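PDB 3F3X: transcriptional regulator, marR family, putative, which probably binds DNA as a transcription factor of the MarR family in the archaeon Sulfolobus solfataricus. Local coordinates for residues A[43-56]-A[91-104]. Numbering follows the deposited sequence.
Sequences LKATSEEPRSMVYL and IVIVEITPKGRQVL. With SO4 (sulfate ion), chain B.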
ATOM      1  N   LEU A  43       4.966   1.255  17.802  1.00 15.90           N
ATOM      2  CA  LEU A  43       5.887   1.875  18.743  1.00 16.82           C
ATOM      3  C   LEU A  43       5.780   3.398  18.659  1.00 17.23           C
ATOM      4  O   LEU A  43       5.755   4.076  19.679  1.00 16.69           O
ATOM      5  CB  LEU A  43       7.329   1.431  18.465  1.00 16.99           C
ATOM      6  CG  LEU A  43       7.613  -0.043  18.785  1.00 19.42           C
ATOM      7  CD1 LEU A  43       9.048  -0.401  18.407  1.00 21.33           C
ATOM      8  CD2 LEU A  43       7.394  -0.298  20.271  1.00 21.74           C
ATOM      9  N   LYS A  44       5.700   3.941  17.449  1.00 17.56           N
ATOM     10  CA  LYS A  44       5.602   5.392  17.315  1.00 19.01           C
ATOM     11  C   LYS A  44       4.341   5.948  17.983  1.00 19.87           C
ATOM     12  O   LYS A  44       4.410   6.900  18.765  1.00 18.99           O
ATOM     13  CB  LYS A  44       5.615   5.805  15.844  1.00 19.35           C
ATOM     14  CG  LYS A  44       5.503   7.322  15.648  1.00 19.21           C
ATOM     15  CD  LYS A  44       5.463   7.699  14.176  1.00 21.03           C
ATOM     16  CE  LYS A  44       5.323   9.208  14.000  1.00 20.89           C
ATOM     17  NZ  LYS A  44       5.133   9.568  12.562  1.00 23.91           N
ATOM     18  N   ALA A  45       3.191   5.352  17.681  1.00 19.77           N
ATOM     19  CA  ALA A  45       1.926   5.815  18.249  1.00 19.59           C
ATOM     20  C   ALA A  45       1.879   5.712  19.780  1.00 19.23           C
ATOM     21  O   ALA A  45       1.393   6.627  20.457  1.00 18.16           O
ATOM     22  CB  ALA A  45       0.770   5.032  17.640  1.00 15.76           C
ATOM     23  N   THR A  46       2.368   4.600  20.324  1.00 19.15           N
ATOM     24  CA  THR A  46       2.358   4.426  21.773  1.00 17.68           C
ATOM     25  C   THR A  46       3.427   5.273  22.464  1.00 17.75           C
ATOM     26  O   THR A  46       3.299   5.586  23.644  1.00 18.62           O
ATOM     27  CB  THR A  46       2.522   2.931  22.184  1.00 17.34           C
ATOM     28  OG1 THR A  46       3.736   2.395  21.641  1.00 18.98           O
ATOM     29  CG2 THR A  46       1.325   2.105  21.680  1.00 18.56           C
ATOM     30  N   SER A  47       4.474   5.657  21.735  1.00 19.83           N
ATOM     31  CA  SER A  47       5.513   6.495  22.329  1.00 20.72           C
ATOM     32  C   SER A  47       4.907   7.865  22.644  1.00 22.22           C
ATOM     33  O   SER A  47       5.394   8.587  23.518  1.00 19.76           O
ATOM     34  CB  SER A  47       6.702   6.664  21.375  1.00 21.19           C
ATOM     35  OG  SER A  47       6.394   7.546  20.308  1.00 21.87           O
ATOM     36  N   GLU A  48       3.844   8.213  21.919  1.00 21.34           N
ATOM     37  CA  GLU A  48       3.143   9.485  22.112  1.00 23.99           C
ATOM     38  C   GLU A  48       2.306   9.446  23.396  1.00 24.36           C
ATOM     39  O   GLU A  48       2.296  10.399  24.179  1.00 23.61           O
ATOM     40  CB  GLU A  48       2.247   9.768  20.899  1.00 23.88           C
ATOM     41  CG  GLU A  48       3.031   9.999  19.608  1.00 21.76           C
ATOM     42  CD  GLU A  48       2.194   9.803  18.356  1.00 25.94           C
ATOM     43  OE1 GLU A  48       0.970   9.575  18.470  1.00 23.73           O
ATOM     44  OE2 GLU A  48       2.772   9.870  17.250  1.00 28.29           O
ATOM     45  N   GLU A  49       1.602   8.339  23.595  1.00 22.02           N
ATOM     46  CA  GLU A  49       0.777   8.116  24.780  1.00 23.49           C
ATOM     47  C   GLU A  49       0.185   6.717  24.617  1.00 21.60           C
ATOM     48  O   GLU A  49       0.128   6.195  23.503  1.00 19.62           O
ATOM     49  CB  GLU A  49      -0.353   9.159  24.886  1.00 24.14           C
ATOM     50  CG  GLU A  49      -1.530   8.942  23.922  1.00 24.05           C
ATOM     51  CD  GLU A  49      -2.639   9.973  24.108  1.00 27.38           C
ATOM     52  OE1 GLU A  49      -2.443  11.143  23.721  1.00 25.85           O
ATOM     53  OE2 GLU A  49      -3.707   9.615  24.651  1.00 27.46           O
ATOM     54  N   PRO A  50      -0.242   6.081  25.722  1.00 20.31           N
ATOM     55  CA  PRO A  50      -0.820   4.738  25.616  1.00 21.02           C
ATOM     56  C   PRO A  50      -1.999   4.762  24.643  1.00 21.76           C
ATOM     57  O   PRO A  50      -2.792   5.700  24.658  1.00 23.05           O
ATOM     58  CB  PRO A  50      -1.244   4.435  27.051  1.00 21.98           C
ATOM     59  CG  PRO A  50      -0.206   5.185  27.866  1.00 22.14           C
ATOM     60  CD  PRO A  50      -0.155   6.508  27.129  1.00 22.20           C
ATOM     61  N   ARG A  51      -2.103   3.739  23.800  1.00 20.54           N
ATOM     62  CA  ARG A  51      -3.164   3.678  22.798  1.00 19.72           C
ATOM     63  C   ARG A  51      -3.960   2.385  22.876  1.00 21.20           C
ATOM     64  O   ARG A  51      -3.394   1.314  23.101  1.00 19.25           O
ATOM     65  CB  ARG A  51      -2.568   3.769  21.392  1.00 19.21           C
ATOM     66  CG  ARG A  51      -1.636   4.946  21.144  1.00 17.14           C
ATOM     67  CD  ARG A  51      -2.376   6.267  21.239  1.00 18.17           C
ATOM     68  NE  ARG A  51      -1.583   7.364  20.694  1.00 18.85           N
ATOM     69  CZ  ARG A  51      -2.033   8.602  20.525  1.00 19.12           C
ATOM     70  NH1 ARG A  51      -3.279   8.914  20.863  1.00 20.46           N
ATOM     71  NH2 ARG A  51      -1.242   9.525  20.006  1.00 17.78           N
ATOM     72  N   SER A  52      -5.270   2.479  22.656  1.00 20.58           N
ATOM     73  CA  SER A  52      -6.113   1.287  22.680  1.00 22.42           C
ATOM     74  C   SER A  52      -5.883   0.505  21.389  1.00 23.34           C
ATOM     75  O   SER A  52      -5.376   1.053  20.405  1.00 20.71           O
ATOM     76  CB  SER A  52      -7.596   1.669  22.789  1.00 21.57           C
ATOM     77  OG  SER A  52      -8.068   2.253  21.587  1.00 22.74           O
ATOM     78  N   MET A  53      -6.261  -0.769  21.392  1.00 23.74           N
ATOM     79  CA  MET A  53      -6.089  -1.620  20.219  1.00 25.65           C
ATOM     80  C   MET A  53      -6.920  -1.089  19.057  1.00 24.84           C
ATOM     81  O   MET A  53      -6.498  -1.143  17.901  1.00 23.25           O
ATOM     82  CB  MET A  53      -6.499  -3.055  20.552  1.00 27.67           C
ATOM     83  CG  MET A  53      -5.709  -3.662  21.711  1.00 30.30           C
ATOM     84  SD  MET A  53      -3.977  -3.987  21.296  1.00 32.83           S
ATOM     85  CE  MET A  53      -4.081  -5.691  20.765  1.00 33.71           C
ATOM     86  N   VAL A  54      -8.106  -0.574  19.372  1.00 24.16           N
ATOM     87  CA  VAL A  54      -8.990  -0.016  18.353  1.00 25.73           C
ATOM     88  C   VAL A  54      -8.345   1.231  17.752  1.00 23.88           C
ATOM     89  O   VAL A  54      -8.382   1.442  16.540  1.00 23.86           O
ATOM     90  CB  VAL A  54     -10.366   0.379  18.950  1.00 27.85           C
ATOM     91  CG1 VAL A  54     -11.185   1.134  17.912  1.00 28.75           C
ATOM     92  CG2 VAL A  54     -11.115  -0.865  19.405  1.00 32.28           C
ATOM     93  N   TYR A  55      -7.758   2.061  18.607  1.00 22.21           N
ATOM     94  CA  TYR A  55      -7.101   3.274  18.134  1.00 21.61           C
ATOM     95  C   TYR A  55      -6.005   2.930  17.132  1.00 21.15           C
ATOM     96  O   TYR A  55      -5.883   3.578  16.096  1.00 19.58           O
ATOM     97  CB  TYR A  55      -6.469   4.041  19.293  1.00 21.07           C
ATOM     98  CG  TYR A  55      -5.662   5.238  18.838  1.00 20.53           C
ATOM     99  CD1 TYR A  55      -6.244   6.498  18.746  1.00 21.97           C
ATOM    100  CD2 TYR A  55      -4.318   5.103  18.481  1.00 21.55           C
ATOM    101  CE1 TYR A  55      -5.515   7.600  18.311  1.00 21.01           C
ATOM    102  CE2 TYR A  55      -3.575   6.199  18.046  1.00 18.15           C
ATOM    103  CZ  TYR A  55      -4.183   7.444  17.964  1.00 19.96           C
ATOM    104  OH  TYR A  55      -3.459   8.530  17.540  1.00 20.23           O
ATOM    105  N   LEU A  56      -5.209   1.912  17.449  1.00 21.09           N
ATOM    106  CA  LEU A  56      -4.111   1.514  16.576  1.00 21.40           C
ATOM    107  C   LEU A  56      -4.577   0.993  15.219  1.00 22.38           C
ATOM    108  O   LEU A  56      -4.053   1.394  14.183  1.00 22.67           O
ATOM    109  CB  LEU A  56      -3.236   0.465  17.277  1.00 20.76           C
ATOM    110  CG  LEU A  56      -2.514   1.001  18.520  1.00 21.60           C
ATOM    111  CD1 LEU A  56      -1.933  -0.159  19.319  1.00 22.88           C
ATOM    112  CD2 LEU A  56      -1.419   1.990  18.100  1.00 23.12           C
ATOM    113  N   ILE A  91     -11.430  -1.931  28.159  1.00 42.72           N
ATOM    114  CA  ILE A  91     -10.585  -1.568  27.023  1.00 38.73           C
ATOM    115  C   ILE A  91      -9.118  -1.945  27.209  1.00 35.51           C
ATOM    116  O   ILE A  91      -8.521  -1.658  28.246  1.00 35.01           O
ATOM    117  CB  ILE A  91     -10.645  -0.049  26.760  1.00 37.98           C
ATOM    118  CG1 ILE A  91     -12.104   0.409  26.645  1.00 40.40           C
ATOM    119  CG2 ILE A  91      -9.874   0.290  25.495  1.00 38.94           C
ATOM    120  CD1 ILE A  91     -12.889  -0.280  25.547  1.00 38.80           C
ATOM    121  N   VAL A  92      -8.537  -2.571  26.191  1.00 32.30           N
ATOM    122  CA  VAL A  92      -7.131  -2.961  26.242  1.00 31.73           C
ATOM    123  C   VAL A  92      -6.276  -1.794  25.755  1.00 29.64           C
ATOM    124  O   VAL A  92      -6.496  -1.263  24.666  1.00 29.98           O
ATOM    125  CB  VAL A  92      -6.847  -4.187  25.348  1.00 31.53           C
ATOM    126  CG1 VAL A  92      -5.362  -4.516  25.369  1.00 31.18           C
ATOM    127  CG2 VAL A  92      -7.657  -5.382  25.833  1.00 31.83           C
ATOM    128  N   ILE A  93      -5.305  -1.400  26.571  1.00 26.22           N
ATOM    129  CA  ILE A  93      -4.417  -0.299  26.237  1.00 24.22           C
ATOM    130  C   ILE A  93      -3.000  -0.815  26.035  1.00 23.21           C
ATOM    131  O   ILE A  93      -2.543  -1.696  26.767  1.00 23.23           O
ATOM    132  CB  ILE A  93      -4.382   0.754  27.369  1.00 25.03           C
ATOM    133  CG1 ILE A  93      -5.784   1.327  27.600  1.00 26.96           C
ATOM    134  CG2 ILE A  93      -3.400   1.860  27.020  1.00 27.76           C
ATOM    135  CD1 ILE A  93      -6.355   2.055  26.408  1.00 27.67           C
ATOM    136  N   VAL A  94      -2.309  -0.253  25.047  1.00 21.55           N
ATOM    137  CA  VAL A  94      -0.932  -0.635  24.754  1.00 19.87           C
ATOM    138  C   VAL A  94      -0.030   0.499  25.229  1.00 19.53           C
ATOM    139  O   VAL A  94      -0.171   1.640  24.802  1.00 18.71           O
ATOM    140  CB  VAL A  94      -0.704  -0.843  23.240  1.00 20.51           C
ATOM    141  CG1 VAL A  94       0.740  -1.277  22.987  1.00 18.27           C
ATOM    142  CG2 VAL A  94      -1.668  -1.895  22.702  1.00 21.29           C
ATOM    143  N   GLU A  95       0.887   0.174  26.127  1.00 18.09           N
ATOM    144  CA  GLU A  95       1.814   1.151  26.665  1.00 17.15           C
ATOM    145  C   GLU A  95       3.221   0.760  26.259  1.00 17.49           C
ATOM    146  O   GLU A  95       3.597  -0.411  26.348  1.00 18.44           O
ATOM    147  CB  GLU A  95       1.710   1.192  28.193  1.00 18.58           C
ATOM    148  CG  GLU A  95       2.770   2.063  28.863  1.00 20.43           C
ATOM    149  CD  GLU A  95       2.686   2.023  30.382  1.00 23.73           C
ATOM    150  OE1 GLU A  95       2.531   0.915  30.940  1.00 21.60           O
ATOM    151  OE2 GLU A  95       2.792   3.095  31.013  1.00 23.29           O
ATOM    152  N   ILE A  96       4.001   1.734  25.801  0.50 16.40           N
ATOM    153  CA  ILE A  96       5.369   1.459  25.388  0.50 15.65           C
ATOM    154  C   ILE A  96       6.234   1.327  26.645  0.50 17.31           C
ATOM    155  O   ILE A  96       5.918   1.905  27.686  0.50 17.97           O
ATOM    156  CB  ILE A  96       5.911   2.593  24.467  0.50 14.02           C
ATOM    157  CG1 ILE A  96       7.112   2.088  23.665  0.50 13.37           C
ATOM    158  CG2 ILE A  96       6.318   3.814  25.302  0.50 13.88           C
ATOM    159  CD1 ILE A  96       7.587   3.065  22.597  0.50  7.80           C
ATOM    160  N   THR A  97       7.304   0.549  26.552  1.00 18.16           N
ATOM    161  CA  THR A  97       8.211   0.342  27.682  1.00 20.39           C
ATOM    162  C   THR A  97       9.493   1.127  27.397  1.00 22.21           C
ATOM    163  O   THR A  97       9.731   1.553  26.263  1.00 20.91           O
ATOM    164  CB  THR A  97       8.612  -1.135  27.826  1.00 21.63           C
ATOM    165  OG1 THR A  97       9.411  -1.506  26.696  1.00 21.89           O
ATOM    166  CG2 THR A  97       7.371  -2.037  27.892  1.00 21.34           C
ATOM    167  N   PRO A  98      10.334   1.332  28.421  1.00 22.51           N
ATOM    168  CA  PRO A  98      11.581   2.071  28.200  1.00 22.68           C
ATOM    169  C   PRO A  98      12.409   1.430  27.087  1.00 23.58           C
ATOM    170  O   PRO A  98      13.030   2.125  26.277  1.00 24.24           O
ATOM    171  CB  PRO A  98      12.262   1.998  29.561  1.00 22.92           C
ATOM    172  CG  PRO A  98      11.083   2.072  30.502  1.00 23.16           C
ATOM    173  CD  PRO A  98      10.109   1.100  29.861  1.00 22.80           C
ATOM    174  N   LYS A  99      12.411   0.104  27.045  1.00 22.84           N
ATOM    175  CA  LYS A  99      13.152  -0.612  26.010  1.00 25.29           C
ATOM    176  C   LYS A  99      12.520  -0.309  24.654  1.00 23.27           C
ATOM    177  O   LYS A  99      13.218  -0.122  23.655  1.00 21.59           O
ATOM    178  CB  LYS A  99      13.121  -2.117  26.274  1.00 26.29           C
ATOM    179  CG  LYS A  99      13.932  -2.933  25.283  1.00 33.29           C
ATOM    180  CD  LYS A  99      13.867  -4.408  25.631  1.00 39.22           C
ATOM    181  CE  LYS A  99      14.590  -5.254  24.602  1.00 43.04           C
ATOM    182  NZ  LYS A  99      14.435  -6.703  24.900  1.00 47.62           N
ATOM    183  N   GLY A 100      11.194  -0.256  24.630  1.00 22.98           N
ATOM    184  CA  GLY A 100      10.493   0.051  23.399  1.00 21.46           C
ATOM    185  C   GLY A 100      10.858   1.434  22.876  1.00 21.32           C
ATOM    186  O   GLY A 100      11.026   1.614  21.671  1.00 21.18           O
ATOM    187  N   ARG A 101      10.976   2.414  23.769  1.00 20.27           N
ATOM    188  CA  ARG A 101      11.331   3.770  23.351  1.00 22.31           C
ATOM    189  C   ARG A 101      12.721   3.787  22.724  1.00 23.57           C
ATOM    190  O   ARG A 101      12.974   4.507  21.758  1.00 21.73           O
ATOM    191  CB  ARG A 101      11.287   4.738  24.538  1.00 21.55           C
ATOM    192  CG  ARG A 101       9.883   5.003  25.072  1.00 22.83           C
ATOM    193  CD  ARG A 101       9.886   6.111  26.118  1.00 25.11           C
ATOM    194  NE  ARG A 101       8.574   6.301  26.735  1.00 24.22           N
ATOM    195  CZ  ARG A 101       7.577   7.013  26.213  1.00 26.35           C
ATOM    196  NH1 ARG A 101       7.713   7.629  25.045  1.00 23.03           N
ATOM    197  NH2 ARG A 101       6.427   7.104  26.871  1.00 28.83           N
ATOM    198  N   GLN A 102      13.618   2.979  23.275  1.00 23.19           N
ATOM    199  CA  GLN A 102      14.976   2.904  22.761  1.00 27.14           C
ATOM    200  C   GLN A 102      14.981   2.248  21.380  1.00 25.94           C
ATOM    201  O   GLN A 102      15.668   2.711  20.467  1.00 25.52           O
ATOM    202  CB  GLN A 102      15.858   2.123  23.742  1.00 31.97           C
ATOM    203  CG  GLN A 102      17.232   1.760  23.211  1.00 41.08           C
ATOM    204  CD  GLN A 102      18.145   1.209  24.297  1.00 46.82           C
ATOM    205  OE1 GLN A 102      17.726   0.392  25.126  1.00 49.90           O
ATOM    206  NE2 GLN A 102      19.400   1.646  24.294  1.00 48.77           N
ATOM    207  N   VAL A 103      14.207   1.178  21.224  1.00 23.41           N
ATOM    208  CA  VAL A 103      14.130   0.489  19.943  1.00 23.55           C
ATOM    209  C   VAL A 103      13.486   1.392  18.898  1.00 23.83           C
ATOM    210  O   VAL A 103      13.900   1.398  17.737  1.00 24.41           O
ATOM    211  CB  VAL A 103      13.344  -0.838  20.064  1.00 23.20           C
ATOM    212  CG1 VAL A 103      13.054  -1.412  18.687  1.00 26.23           C
ATOM    213  CG2 VAL A 103      14.165  -1.843  20.857  1.00 24.81           C
ATOM    214  N   LEU A 104      12.480   2.164  19.302  1.00 22.12           N
ATOM    215  CA  LEU A 104      11.830   3.077  18.370  1.00 21.84           C
ATOM    216  C   LEU A 104      12.835   4.081  17.796  1.00 22.62           C
ATOM    217  O   LEU A 104      12.800   4.390  16.601  1.00 22.21           O
ATOM    218  CB  LEU A 104      10.699   3.837  19.060  1.00 21.13           C
ATOM    219  CG  LEU A 104      10.099   4.989  18.249  1.00 22.00           C
ATOM    220  CD1 LEU A 104       9.567   4.476  16.909  1.00 23.36           C
ATOM    221  CD2 LEU A 104       8.977   5.634  19.051  1.00 21.18           C
TER
HETATM  222  S   SO4 B 201       1.946   7.929  11.778  1.00 27.53           S
HETATM  223  O1  SO4 B 201       2.329   7.247  10.527  1.00 29.51           O
HETATM  224  O2  SO4 B 201       2.536   7.222  12.924  1.00 28.59           O
HETATM  225  O3  SO4 B 201       0.474   7.931  11.910  1.00 24.43           O
HETATM  226  O4  SO4 B 201       2.454   9.311  11.742  1.00 28.54           O
HETATM  227  O   HOH W   1       2.634   4.246  25.976  1.00 18.40           O
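Val92 lies obliquely across Met53, its CG1 against the thioether's CG, while its carbonyl takes a weak hydrogen bond from Met53 N and a CA-H...O contact from Ser52 CA. Next along, Ile93 pairs with Ser52 at a non-hydrogen-bonded position and reaches both ways: CD1 rests on Ser52 CB, and CG2 presses into Pro50 CB at a tight 3.4 Å. Val94 faces the interior. Its backbone makes both bonds of the antiparallel pair with Arg51, Val94 N to Arg51 O at 2.7 Å and Arg51 N to Val94 O at 3.0 Å. With CG1 anti to the backbone N (chi1 -178°), the isopropyl group is shared among three neighbours, CG1 meeting Thr46 CG2 and CG2 meeting Met53 SD (3.4 Å) and Leu56 CD1. This is the winged helix-turn-helix of MarR proteins: strand 51-52, just ahead of helix 53-60, adds a short edge to the wing strands 80-85 and 92-96. Beyond that pairing, a water joins Thr46 O of helix 37-48 to Ile96 N. Ile96 has a second conformer; in the one described, CD1 lies against helix 37-48, 3.6 Å from Leu43 O, and CG2 covers one face of the Arg101 guanidinium. That group, at the end of an extended chain, gives NH1 to Ser47 O (2.9 Å) in the carbonyl plane, on a lone pair. Val103 CG1 touches Leu43 CD1, and Leu104 wedges CD2 against Ser47 CB, also at 3.4 Å. Leu104 CD1 lies alongside Lys44 CB, but the rest of that lysine runs straight away to put NZ 2.8 Å from O4 of a sulfate, probably from the crystallisation liquor, also bound by Arg59 of this chain and Lys16 of the second subunit. A methionine replacing Lys44 would probably leave the sulfate short of one positive mate between the subunits.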